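Local coordinates for protein ribonuclease-like 3 (Danio rerio, PDB 2VQ9) that cleaves RNA as a secreted member of the pancreatic ribonuclease family, promotes angiogenesis and kills bacteria, most strongly Gram-negative ones, at residues 34-39 with 54-58; 42-47 with 105-109; 127-131 with 142-147. All blocks are in the same frame, centred on the assembly; numbering follows the deposited sequence.

Interaction 1: residues 34-39 with 54-58; sequences LTQHVY and RRITR. Unlike the reference sequence in segment 54-58: Arg-55 (reference Gly).
Arg-54, an established cleavage site, reaches across to the C-terminal end of helix 27-37 and bonds the carbonyls of Thr-35 in its last turn and of Val-38 just beyond it. Arg-54 NH1 donates to Thr-35 O at 2.8 Å. Arg-54 NH1 also bonds Val-38 O at 2.9 Å. Arg-54 NH2 meets the same Val-38 O at 3.2 Å, so two nitrogens share one oxygen end-on. Both acceptors lie near the guanidinium plane; only NH2 approaches Val-38 O on a lone pair, NH1 coming from above the carbonyl plane. An extended chain from CG to NE gives this reach. Tyr-39 CG lies over one guanidinium face, its ring plane turned 49° from it, and Tyr-39 CB is 3.7 Å from Arg-54 NH2. Thr-35 CG2 rests on Arg-54 CB, 3.9 Å away. Farther out, the Ile-56 CD1 methyl packs against Thr-35 O, and a water accepts from both Gln-36 NE2 and Thr-57 N. Gln-36 OE1 is weakly bonded to Lys-66 of the substrate site. Arginine suits a helix C-terminus, whose last carbonyls lack a next turn: its charge would be expected to interact favourably with the negative end of the helix dipole, near catalytic His-37.

Interaction 2: residues 42-47 with 105-109; sequences ITEQTC and VITCT
Ile-42 and Ile-106 meet obliquely beside the Cys-47 to Cys-108 disulfide, which in this ribonuclease A fold joins the start of helix 47-53 to strand 103-112 of the antiparallel sheet. Ile-106 points toward the loop and carries most of the apolar contact. Its CB lies 3.6 Å from Ile-42 CG1, its CG1 approaches Ile-42 CG2, and its CG2 approaches Ile-42 CG1, so each isoleucine offers both of its branches to the other. In Ile-42 the CG1 branch stands opposite the backbone N (chi1 -171°), which brings it against Ile-106 CB and CG2 while CD1 leads on toward the sulfur of Cys-108. Beta-branched residues suit both places, since they let one CB touch the facing residue with two branches.

The outer end of Ile-106 meets Glu-44 at about a right angle. Ile-106 CD1 sits 3.4 Å from Glu-44 CG and 3.2 Å from Glu-44 N, a close fit against the turn. Of the Glu-44 side chain, the methylene part does the touching; its carboxylate goes on to accept from Glu-125 N through OE2, so the residue serves an apolar neighbour and a polar one at once. The turn itself, type I from Thr-43 to Thr-46, is closed by Thr-46 N to Thr-43 O and by a 2.6 Å hydrogen bond between the hydroxyls Thr-43 OG1 and Thr-46 OG1.

At the other end of the contact Cys-47 and Cys-108 point toward each other, and Phe-71 of strand 68-72 touches both Ile-42 and Cys-108. Cys-47 SG also packs on Ile-106 CG2 at 4.2 Å, which makes the disulfide part of the apolar cluster. Its two sulfurs, Cys-47 SG and Cys-108 SG, are bonded at 2.0 Å with a chi3 of -83°.

Interaction 3: residues 127-131 with 142-147; sequences SRKIV and YERGVI. Unlike the reference sequence in segment 142-147: Arg-144 (reference Lys).
Val-131 and Arg-144 face each other in this antiparallel hairpin. Val-131 N donates to Arg-144 O at 2.8 Å, while Val-131 O receives Glu-143 N and, weakly, Arg-144 N. Two residues opposite one make a classic beta bulge. The packed part centres on buried Val-131 and Ile-130. On the face that carries Ile-130 and Gly-145, Ile-130 CG2 meets the in-plane edge of the Tyr-142 ring at Tyr-142 CE1, 3.9 Å away, and this isoleucine also touches Val-105 and Ile-72. Gly-145, lacking a side chain, leaves room there for Arg-128 CD and Tyr-142 OH.

Glu-143, Arg-144 and Ile-147 form the solvent side. Arg-144 runs the same way as Val-131, whose CG2 is centred over one guanidinium face. Ile-147 CG1 lies 3.6 Å from Ser-127 O and also rests on the Arg-128 stem. Lys-129 and Val-146 exchange two backbone bonds, and Arg-128 NH1 bonds Gly-145 O at 2.9 Å from above the carbonyl plane, while NE is held by Ser-126 OG. Backbone bonding thus holds the two strands together close to His-141, the catalytic proton donor, and the bulge alters the strand's register just beyond Tyr-142, whose ring meets that of His-37.

How the interactions relate
From the N terminus, helix 27-37 supplies the first half of interaction 1, which closes a short loop around helix 47-53 when residues 54-58 return to it. Interaction 2 starts inside that loop, at residues 42-47, and closes only at 105-109, so the two cross; together they tie both helices and their connecting loop to the sheet. Interaction 3 follows in series as the last hairpin, 127-131 with 142-147. Strands 103-112 and 120-135 are sheet neighbours, and Val-105 packs on Ile-130 between interactions 2 and 3. Interactions 1 and 3, centred about 17 Å apart, touch where His-37 packs on Tyr-142, bringing the helix with the proton acceptor against the strand bearing the proton donor.

Interaction 1: residues 34-39 with 54-58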
ATOM      1  N   LEU A  34       2.118  -0.729  -7.025  1.00 19.60           N
ATOM      2  CA  LEU A  34       1.844  -2.159  -6.875  1.00 18.53           C
ATOM      3  C   LEU A  34       2.872  -2.809  -5.951  1.00 18.04           C
ATOM      4  O   LEU A  34       2.515  -3.588  -5.088  1.00 18.39           O
ATOM      5  CB  LEU A  34       1.856  -2.887  -8.244  1.00 18.73           C
ATOM      6  CG  LEU A  34       0.814  -2.476  -9.291  1.00 19.59           C
ATOM      7  CD1 LEU A  34       1.022  -3.321 -10.571  1.00 21.35           C
ATOM      8  CD2 LEU A  34      -0.600  -2.745  -8.748  1.00 21.38           C
ATOM      9  N   THR A  35       4.143  -2.498  -6.143  1.00 17.66           N
ATOM     10  CA  THR A  35       5.214  -3.115  -5.336  1.00 18.60           C
ATOM     11  C   THR A  35       5.040  -2.797  -3.864  1.00 18.86           C
ATOM     12  O   THR A  35       5.166  -3.676  -3.014  1.00 17.41           O
ATOM     13  CB  THR A  35       6.617  -2.619  -5.799  1.00 19.08           C
ATOM     14  OG1 THR A  35       6.815  -3.047  -7.151  1.00 21.07           O
ATOM     15  CG2 THR A  35       7.731  -3.210  -4.925  1.00 19.96           C
ATOM     16  N   GLN A  36       4.778  -1.525  -3.569  1.00 19.36           N
ATOM     17  CA  GLN A  36       4.712  -1.096  -2.193  1.00 21.28           C
ATOM     18  C   GLN A  36       3.413  -1.477  -1.510  1.00 20.35           C
ATOM     19  O   GLN A  36       3.408  -1.763  -0.314  1.00 21.65           O
ATOM     20  CB  GLN A  36       4.866   0.406  -2.110  1.00 22.15           C
ATOM     21  CG  GLN A  36       6.264   0.950  -2.321  1.00 27.14           C
ATOM     22  CD  GLN A  36       6.495   2.160  -1.414  1.00 34.18           C
ATOM     23  OE1 GLN A  36       5.593   2.990  -1.218  1.00 35.92           O
ATOM     24  NE2 GLN A  36       7.676   2.253  -0.850  1.00 30.28           N
ATOM     25  N   HIS A  37       2.304  -1.505  -2.252  1.00 18.78           N
ATOM     26  CA  HIS A  37       0.998  -1.469  -1.585  1.00 18.29           C
ATOM     27  C   HIS A  37      -0.016  -2.539  -1.997  1.00 18.02           C
ATOM     28  O   HIS A  37      -1.124  -2.550  -1.483  1.00 18.23           O
ATOM     29  CB  HIS A  37       0.379  -0.061  -1.768  1.00 17.82           C
ATOM     30  CG  HIS A  37       1.186   1.033  -1.129  1.00 19.27           C
ATOM     31  ND1 HIS A  37       1.428   1.079   0.230  1.00 18.33           N
ATOM     32  CD2 HIS A  37       1.822   2.105  -1.663  1.00 19.93           C
ATOM     33  CE1 HIS A  37       2.192   2.119   0.504  1.00 20.03           C
ATOM     34  NE2 HIS A  37       2.443   2.761  -0.627  1.00 19.57           N
ATOM     35  N   VAL A  38       0.343  -3.430  -2.922  1.00 17.15           N
ATOM     36  CA  VAL A  38      -0.648  -4.406  -3.404  1.00 17.33           C
ATOM     37  C   VAL A  38      -0.116  -5.814  -3.261  1.00 18.12           C
ATOM     38  O   VAL A  38       0.857  -6.170  -3.938  1.00 17.11           O
ATOM     39  CB  VAL A  38      -1.067  -4.131  -4.890  1.00 16.95           C
ATOM     40  CG1 VAL A  38      -2.048  -5.193  -5.379  1.00 19.31           C
ATOM     41  CG2 VAL A  38      -1.694  -2.701  -5.039  1.00 17.54           C
ATOM     42  N   TYR A  39      -0.755  -6.614  -2.404  1.00 17.92           N
ATOM     43  CA  TYR A  39      -0.322  -8.020  -2.184  1.00 19.31           C
ATOM     44  C   TYR A  39      -1.491  -8.847  -1.653  1.00 19.81           C
ATOM     45  O   TYR A  39      -1.788  -8.835  -0.451  1.00 20.42           O
ATOM     46  CB  TYR A  39       0.882  -8.042  -1.209  1.00 19.33           C
ATOM     47  CG  TYR A  39       1.424  -9.416  -0.800  1.00 20.30           C
ATOM     48  CD1 TYR A  39       1.383 -10.517  -1.646  1.00 22.94           C
ATOM     49  CD2 TYR A  39       2.036  -9.561   0.456  1.00 22.81           C
ATOM     50  CE1 TYR A  39       1.920 -11.791  -1.208  1.00 25.35           C
ATOM     51  CE2 TYR A  39       2.545 -10.762   0.885  1.00 25.62           C
ATOM     52  CZ  TYR A  39       2.498 -11.866   0.056  1.00 25.65           C
ATOM     53  OH  TYR A  39       3.062 -13.021   0.565  1.00 29.75           O
ATOM     54  N   ARG A  54      10.544  -7.784  -1.844  1.00 20.09           N
ATOM     55  CA  ARG A  54      10.247  -6.625  -2.695  1.00 20.07           C
ATOM     56  C   ARG A  54      11.188  -5.472  -2.483  1.00 21.25           C
ATOM     57  O   ARG A  54      11.126  -4.483  -3.209  1.00 22.48           O
ATOM     58  CB  ARG A  54       8.793  -6.155  -2.531  1.00 20.56           C
ATOM     59  CG  ARG A  54       7.776  -7.229  -2.899  1.00 16.58           C
ATOM     60  CD  ARG A  54       6.362  -6.672  -2.819  1.00 19.16           C
ATOM     61  NE  ARG A  54       5.369  -7.647  -3.279  1.00 15.16           N
ATOM     62  CZ  ARG A  54       4.117  -7.324  -3.575  1.00 20.50           C
ATOM     63  NH1 ARG A  54       3.714  -6.058  -3.413  1.00 18.58           N
ATOM     64  NH2 ARG A  54       3.258  -8.257  -4.016  1.00 16.19           N
ATOM     65  N   ARG A  55      12.079  -5.613  -1.510  1.00 21.12           N
ATOM     66  CA  ARG A  55      13.065  -4.575  -1.154  1.00 23.40           C
ATOM     67  C   ARG A  55      12.419  -3.200  -0.920  1.00 22.96           C
ATOM     68  O   ARG A  55      12.790  -2.175  -1.530  1.00 24.29           O
ATOM     69  CB  ARG A  55      14.220  -4.519  -2.177  1.00 23.26           C
ATOM     70  CG  ARG A  55      15.541  -4.001  -1.592  1.00 27.10           C
ATOM     71  CD  ARG A  55      16.648  -3.959  -2.651  1.00 27.34           C
ATOM     72  NE  ARG A  55      17.924  -3.391  -2.140  1.00 29.87           N
ATOM     73  CZ  ARG A  55      18.221  -2.096  -2.149  1.00 30.78           C
ATOM     74  NH1 ARG A  55      17.333  -1.229  -2.610  1.00 32.11           N
ATOM     75  NH2 ARG A  55      19.402  -1.653  -1.692  1.00 31.90           N
ATOM     76  N   ILE A  56      11.417  -3.185  -0.058  1.00 21.83           N
ATOM     77  CA  ILE A  56      10.689  -1.944   0.220  1.00 21.25           C
ATOM     78  C   ILE A  56      11.493  -1.151   1.234  1.00 22.01           C
ATOM     79  O   ILE A  56      11.821  -1.658   2.298  1.00 22.31           O
ATOM     80  CB  ILE A  56       9.251  -2.243   0.703  1.00 21.39           C
ATOM     81  CG1 ILE A  56       8.468  -2.869  -0.478  1.00 18.44           C
ATOM     82  CG2 ILE A  56       8.582  -0.951   1.210  1.00 20.18           C
ATOM     83  CD1 ILE A  56       7.201  -3.708  -0.066  1.00 18.60           C
ATOM     84  N   THR A  57      11.830   0.090   0.877  1.00 22.25           N
ATOM     85  CA  THR A  57      12.796   0.882   1.625  1.00 22.21           C
ATOM     86  C   THR A  57      12.259   2.237   2.062  1.00 23.35           C
ATOM     87  O   THR A  57      11.274   2.738   1.506  1.00 22.76           O
ATOM     88  CB  THR A  57      14.096   1.135   0.793  1.00 22.30           C
ATOM     89  OG1 THR A  57      13.749   1.749  -0.458  1.00 21.14           O
ATOM     90  CG2 THR A  57      14.843  -0.163   0.544  1.00 22.26           C
ATOM     91  N   ARG A  58      12.932   2.828   3.043  1.00 24.54           N
ATOM     92  CA  ARG A  58      12.594   4.141   3.571  1.00 27.31           C
ATOM     93  C   ARG A  58      12.697   5.245   2.516  1.00 28.09           C
ATOM     94  O   ARG A  58      11.781   6.074   2.366  1.00 27.98           O
ATOM     95  CB  ARG A  58      13.509   4.457   4.763  1.00 27.94           C
ATOM     96  CG  ARG A  58      13.067   5.647   5.583  1.00 30.63           C
ATOM     97  CD  ARG A  58      13.859   5.723   6.856  1.00 34.28           C
ATOM     98  NE  ARG A  58      13.524   6.920   7.627  1.00 39.43           N
ATOM     99  CZ  ARG A  58      13.813   7.089   8.919  1.00 42.77           C
ATOM    100  NH1 ARG A  58      14.417   6.119   9.607  1.00 43.57           N
ATOM    101  NH2 ARG A  58      13.466   8.218   9.538  1.00 43.46           N
TER
HETATM  102  O   HOH W   1      10.474   0.959  -1.631  1.00 25.14           O

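Interaction 2: residues 42-47 with 105-109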
ATOM      1  N   ILE A  42      -0.936 -11.240   1.528  1.00 20.93           N
ATOM      2  CA  ILE A  42      -0.404 -10.700   2.800  1.00 20.28           C
ATOM      3  C   ILE A  42      -1.158 -11.292   3.995  1.00 21.06           C
ATOM      4  O   ILE A  42      -2.376 -11.533   3.913  1.00 21.03           O
ATOM      5  CB  ILE A  42      -0.388  -9.119   2.828  1.00 19.70           C
ATOM      6  CG1 ILE A  42       0.368  -8.560   4.062  1.00 19.72           C
ATOM      7  CG2 ILE A  42      -1.794  -8.543   2.851  1.00 18.94           C
ATOM      8  CD1 ILE A  42       1.912  -8.943   4.155  1.00 19.32           C
ATOM      9  N   THR A  43      -0.425 -11.604   5.064  1.00 21.53           N
ATOM     10  CA  THR A  43      -1.036 -11.911   6.360  1.00 22.50           C
ATOM     11  C   THR A  43      -0.333 -11.045   7.400  1.00 23.47           C
ATOM     12  O   THR A  43       0.728 -10.474   7.121  1.00 23.56           O
ATOM     13  CB  THR A  43      -0.898 -13.423   6.759  1.00 22.94           C
ATOM     14  OG1 THR A  43       0.474 -13.744   7.014  1.00 23.12           O
ATOM     15  CG2 THR A  43      -1.415 -14.356   5.655  1.00 22.85           C
ATOM     16  N   GLU A  44      -0.889 -10.979   8.606  1.00 24.12           N
ATOM     17  CA  GLU A  44      -0.212 -10.309   9.731  1.00 24.62           C
ATOM     18  C   GLU A  44       1.179 -10.861  10.048  1.00 24.64           C
ATOM     19  O   GLU A  44       2.050 -10.109  10.474  1.00 25.11           O
ATOM     20  CB  GLU A  44      -1.082 -10.361  10.986  1.00 25.04           C
ATOM     21  CG  GLU A  44      -2.352  -9.509  10.891  1.00 25.00           C
ATOM     22  CD  GLU A  44      -3.084  -9.457  12.205  1.00 25.65           C
ATOM     23  OE1 GLU A  44      -2.837 -10.345  13.058  1.00 27.33           O
ATOM     24  OE2 GLU A  44      -3.879  -8.537  12.388  1.00 23.27           O
ATOM     25  N   GLN A  45       1.386 -12.161   9.811  1.00 24.66           N
ATOM     26  CA  GLN A  45       2.633 -12.846  10.150  1.00 24.67           C
ATOM     27  C   GLN A  45       3.661 -12.904   8.999  1.00 23.78           C
ATOM     28  O   GLN A  45       4.777 -13.450   9.160  1.00 23.39           O
ATOM     29  CB  GLN A  45       2.326 -14.268  10.663  1.00 26.36           C
ATOM     30  CG  GLN A  45       1.443 -14.322  11.922  1.00 29.97           C
ATOM     31  CD  GLN A  45      -0.071 -14.241  11.634  1.00 32.58           C
ATOM     32  OE1 GLN A  45      -0.518 -14.260  10.471  1.00 36.16           O
ATOM     33  NE2 GLN A  45      -0.870 -14.146  12.706  1.00 37.74           N
ATOM     34  N   THR A  46       3.311 -12.344   7.841  1.00 21.32           N
ATOM     35  CA  THR A  46       4.231 -12.434   6.703  1.00 21.31           C
ATOM     36  C   THR A  46       4.742 -11.102   6.138  1.00 20.47           C
ATOM     37  O   THR A  46       5.231 -11.023   4.980  1.00 20.37           O
ATOM     38  CB  THR A  46       3.686 -13.368   5.614  1.00 21.60           C
ATOM     39  OG1 THR A  46       2.343 -12.998   5.308  1.00 21.16           O
ATOM     40  CG2 THR A  46       3.674 -14.814   6.157  1.00 24.03           C
ATOM     41  N   CYS A  47       4.645 -10.049   6.943  1.00 18.43           N
ATOM     42  CA  CYS A  47       5.300  -8.798   6.554  1.00 17.90           C
ATOM     43  C   CYS A  47       6.767  -8.977   6.185  1.00 17.40           C
ATOM     44  O   CYS A  47       7.220  -8.380   5.234  1.00 16.95           O
ATOM     45  CB  CYS A  47       5.224  -7.764   7.696  1.00 18.47           C
ATOM     46  SG  CYS A  47       3.566  -7.111   7.998  1.00 19.07           S
ATOM     47  N   VAL A 105      -6.756  -4.493   4.613  1.00 17.88           N
ATOM     48  CA  VAL A 105      -5.361  -4.062   4.572  1.00 18.67           C
ATOM     49  C   VAL A 105      -4.564  -4.641   5.742  1.00 18.53           C
ATOM     50  O   VAL A 105      -5.110  -4.854   6.831  1.00 19.29           O
ATOM     51  CB  VAL A 105      -5.212  -2.516   4.506  1.00 18.74           C
ATOM     52  CG1 VAL A 105      -5.986  -1.973   3.293  1.00 19.79           C
ATOM     53  CG2 VAL A 105      -5.665  -1.845   5.838  1.00 20.57           C
ATOM     54  N   ILE A 106      -3.274  -4.877   5.516  1.00 17.28           N
ATOM     55  CA  ILE A 106      -2.362  -5.266   6.587  1.00 17.52           C
ATOM     56  C   ILE A 106      -1.284  -4.193   6.699  1.00 17.02           C
ATOM     57  O   ILE A 106      -0.591  -3.869   5.733  1.00 15.88           O
ATOM     58  CB  ILE A 106      -1.758  -6.696   6.360  1.00 18.30           C
ATOM     59  CG1 ILE A 106      -2.895  -7.748   6.440  1.00 20.53           C
ATOM     60  CG2 ILE A 106      -0.533  -6.943   7.324  1.00 18.30           C
ATOM     61  CD1 ILE A 106      -2.884  -8.623   7.610  1.00 25.90           C
ATOM     62  N   THR A 107      -1.189  -3.602   7.876  1.00 16.82           N
ATOM     63  CA  THR A 107      -0.199  -2.556   8.139  1.00 17.53           C
ATOM     64  C   THR A 107       1.002  -3.210   8.835  1.00 16.87           C
ATOM     65  O   THR A 107       0.861  -3.850   9.874  1.00 17.43           O
ATOM     66  CB  THR A 107      -0.823  -1.437   8.987  1.00 18.30           C
ATOM     67  OG1 THR A 107      -1.884  -0.834   8.219  1.00 21.25           O
ATOM     68  CG2 THR A 107       0.218  -0.378   9.352  1.00 18.49           C
ATOM     69  N   CYS A 108       2.166  -3.073   8.211  1.00 16.38           N
ATOM     70  CA  CYS A 108       3.439  -3.615   8.694  1.00 16.23           C
ATOM     71  C   CYS A 108       4.251  -2.494   9.334  1.00 16.56           C
ATOM     72  O   CYS A 108       4.622  -1.528   8.680  1.00 16.30           O
ATOM     73  CB  CYS A 108       4.237  -4.201   7.511  1.00 16.24           C
ATOM     74  SG  CYS A 108       3.419  -5.568   6.659  1.00 17.60           S
ATOM     75  N   THR A 109       4.509  -2.629  10.627  1.00 16.69           N
ATOM     76  CA  THR A 109       5.190  -1.586  11.389  1.00 17.04           C
ATOM     77  C   THR A 109       6.491  -2.162  11.907  1.00 17.25           C
ATOM     78  O   THR A 109       6.488  -3.222  12.533  1.00 18.71           O
ATOM     79  CB  THR A 109       4.314  -1.133  12.561  1.00 16.80           C
ATOM     80  OG1 THR A 109       3.095  -0.596  12.020  1.00 18.13           O
ATOM     81  CG2 THR A 109       5.045  -0.034  13.345  1.00 17.53           C
TER

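Interaction 3: residues 127-131 with 142-147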
ATOM      1  N   SER A 127     -10.148  -3.608   8.248  1.00 21.23           N
ATOM      2  CA  SER A 127     -11.017  -3.510   7.065  1.00 21.54           C
ATOM      3  C   SER A 127     -11.337  -2.051   6.868  1.00 21.76           C
ATOM      4  O   SER A 127     -11.876  -1.389   7.785  1.00 21.77           O
ATOM      5  CB  SER A 127     -12.307  -4.333   7.224  1.00 22.29           C
ATOM      6  OG  SER A 127     -13.135  -4.171   6.066  1.00 22.94           O
ATOM      7  N   ARG A 128     -10.970  -1.511   5.709  1.00 21.55           N
ATOM      8  CA  ARG A 128     -11.104  -0.056   5.518  1.00 21.73           C
ATOM      9  C   ARG A 128     -11.510   0.293   4.115  1.00 21.79           C
ATOM     10  O   ARG A 128     -11.290  -0.473   3.200  1.00 20.61           O
ATOM     11  CB  ARG A 128      -9.767   0.663   5.791  1.00 22.30           C
ATOM     12  CG  ARG A 128      -8.931   0.172   6.990  1.00 24.64           C
ATOM     13  CD  ARG A 128      -7.901   1.219   7.434  1.00 25.43           C
ATOM     14  NE  ARG A 128      -7.336   0.895   8.758  1.00 27.34           N
ATOM     15  CZ  ARG A 128      -6.619   1.723   9.518  1.00 28.21           C
ATOM     16  NH1 ARG A 128      -6.364   2.970   9.130  1.00 29.92           N
ATOM     17  NH2 ARG A 128      -6.144   1.296  10.691  1.00 28.18           N
ATOM     18  N   LYS A 129     -12.060   1.487   3.930  1.00 22.30           N
ATOM     19  CA  LYS A 129     -12.068   2.063   2.591  1.00 23.03           C
ATOM     20  C   LYS A 129     -10.690   2.668   2.339  1.00 23.32           C
ATOM     21  O   LYS A 129     -10.105   3.341   3.204  1.00 24.13           O
ATOM     22  CB  LYS A 129     -13.140   3.123   2.471  1.00 23.78           C
ATOM     23  CG  LYS A 129     -14.447   2.641   2.996  1.00 26.15           C
ATOM     24  CD  LYS A 129     -15.327   2.086   1.946  1.00 32.74           C
ATOM     25  CE  LYS A 129     -16.675   2.732   2.197  1.00 33.41           C
ATOM     26  NZ  LYS A 129     -16.310   4.088   2.745  1.00 40.56           N
ATOM     27  N   ILE A 130     -10.148   2.409   1.162  1.00 22.08           N
ATOM     28  CA  ILE A 130      -8.794   2.852   0.891  1.00 21.52           C
ATOM     29  C   ILE A 130      -8.842   4.161   0.114  1.00 22.54           C
ATOM     30  O   ILE A 130      -9.738   4.360  -0.713  1.00 22.78           O
ATOM     31  CB  ILE A 130      -7.989   1.760   0.136  1.00 21.33           C
ATOM     32  CG1 ILE A 130      -8.632   1.375  -1.199  1.00 20.20           C
ATOM     33  CG2 ILE A 130      -7.832   0.517   1.025  1.00 21.02           C
ATOM     34  CD1 ILE A 130      -7.693   0.451  -2.106  1.00 21.40           C
ATOM     35  N   VAL A 131      -7.874   5.028   0.399  1.00 23.20           N
ATOM     36  CA  VAL A 131      -7.724   6.298  -0.270  1.00 23.95           C
ATOM     37  C   VAL A 131      -6.425   6.244  -1.056  1.00 24.41           C
ATOM     38  O   VAL A 131      -5.334   6.072  -0.488  1.00 24.09           O
ATOM     39  CB  VAL A 131      -7.719   7.483   0.743  1.00 24.45           C
ATOM     40  CG1 VAL A 131      -7.618   8.809   0.001  1.00 24.56           C
ATOM     41  CG2 VAL A 131      -8.984   7.425   1.631  1.00 25.33           C
ATOM     42  N   TYR A 142      -0.582   5.329  -1.980  1.00 23.76           N
ATOM     43  CA  TYR A 142      -1.517   4.937  -0.925  1.00 24.16           C
ATOM     44  C   TYR A 142      -1.506   6.057   0.110  1.00 24.51           C
ATOM     45  O   TYR A 142      -0.508   6.292   0.797  1.00 23.34           O
ATOM     46  CB  TYR A 142      -1.152   3.583  -0.286  1.00 23.08           C
ATOM     47  CG  TYR A 142      -2.146   3.101   0.760  1.00 21.34           C
ATOM     48  CD1 TYR A 142      -3.323   2.453   0.387  1.00 20.64           C
ATOM     49  CD2 TYR A 142      -1.902   3.276   2.122  1.00 19.50           C
ATOM     50  CE1 TYR A 142      -4.247   2.018   1.339  1.00 19.98           C
ATOM     51  CE2 TYR A 142      -2.828   2.836   3.090  1.00 18.88           C
ATOM     52  CZ  TYR A 142      -3.992   2.202   2.682  1.00 18.91           C
ATOM     53  OH  TYR A 142      -4.917   1.778   3.599  1.00 20.59           O
ATOM     54  N   GLU A 143      -2.626   6.753   0.200  1.00 25.99           N
ATOM     55  CA  GLU A 143      -2.694   7.932   1.055  1.00 28.37           C
ATOM     56  C   GLU A 143      -3.009   7.460   2.463  1.00 28.76           C
ATOM     57  O   GLU A 143      -2.249   7.733   3.412  1.00 29.66           O
ATOM     58  CB  GLU A 143      -3.727   8.916   0.507  1.00 28.80           C
ATOM     59  CG  GLU A 143      -3.993  10.159   1.394  1.00 34.36           C
ATOM     60  CD  GLU A 143      -2.849  11.160   1.410  1.00 38.98           C
ATOM     61  OE1 GLU A 143      -2.035  11.167   0.461  1.00 41.46           O
ATOM     62  OE2 GLU A 143      -2.778  11.966   2.379  1.00 43.41           O
ATOM     63  N   ARG A 144      -4.109   6.724   2.602  1.00 28.53           N
ATOM     64  CA  ARG A 144      -4.530   6.229   3.894  1.00 29.33           C
ATOM     65  C   ARG A 144      -5.681   5.242   3.767  1.00 29.25           C
ATOM     66  O   ARG A 144      -6.235   5.037   2.674  1.00 29.24           O
ATOM     67  CB  ARG A 144      -4.924   7.393   4.822  1.00 29.50           C
ATOM     68  CG  ARG A 144      -6.218   8.080   4.454  1.00 31.93           C
ATOM     69  CD  ARG A 144      -6.464   9.228   5.433  1.00 35.19           C
ATOM     70  NE  ARG A 144      -7.819   9.749   5.295  1.00 38.53           N
ATOM     71  CZ  ARG A 144      -8.207  10.620   4.361  1.00 40.42           C
ATOM     72  NH1 ARG A 144      -7.329  11.092   3.467  1.00 40.80           N
ATOM     73  NH2 ARG A 144      -9.474  11.024   4.328  1.00 39.96           N
ATOM     74  N   GLY A 145      -6.037   4.626   4.892  1.00 29.02           N
ATOM     75  CA  GLY A 145      -7.234   3.811   4.947  1.00 29.89           C
ATOM     76  C   GLY A 145      -8.073   4.356   6.065  1.00 30.68           C
ATOM     77  O   GLY A 145      -7.551   4.675   7.145  1.00 30.36           O
ATOM     78  N   VAL A 146      -9.371   4.459   5.809  1.00 31.21           N
ATOM     79  CA  VAL A 146     -10.314   4.984   6.804  1.00 31.57           C
ATOM     80  C   VAL A 146     -11.346   3.946   7.204  1.00 32.58           C
ATOM     81  O   VAL A 146     -11.620   2.997   6.452  1.00 32.87           O
ATOM     82  CB  VAL A 146     -11.017   6.269   6.274  1.00 31.36           C
ATOM     83  CG1 VAL A 146      -9.964   7.259   5.832  1.00 31.26           C
ATOM     84  CG2 VAL A 146     -11.987   5.937   5.115  1.00 30.36           C
ATOM     85  N   ILE A 147     -11.910   4.115   8.394  1.00 33.06           N
ATOM     86  CA  ILE A 147     -13.048   3.304   8.811  1.00 34.32           C
ATOM     87  C   ILE A 147     -14.244   4.204   9.065  1.00 36.11           C
ATOM     88  O   ILE A 147     -14.157   5.158   9.856  1.00 35.55           O
ATOM     89  CB  ILE A 147     -12.759   2.413  10.077  1.00 34.00           C
ATOM     90  CG1 ILE A 147     -11.544   1.508   9.821  1.00 33.83           C
ATOM     91  CG2 ILE A 147     -14.021   1.589  10.472  1.00 32.99           C
ATOM     92  CD1 ILE A 147     -11.162   0.588  10.963  1.00 34.35           C
TER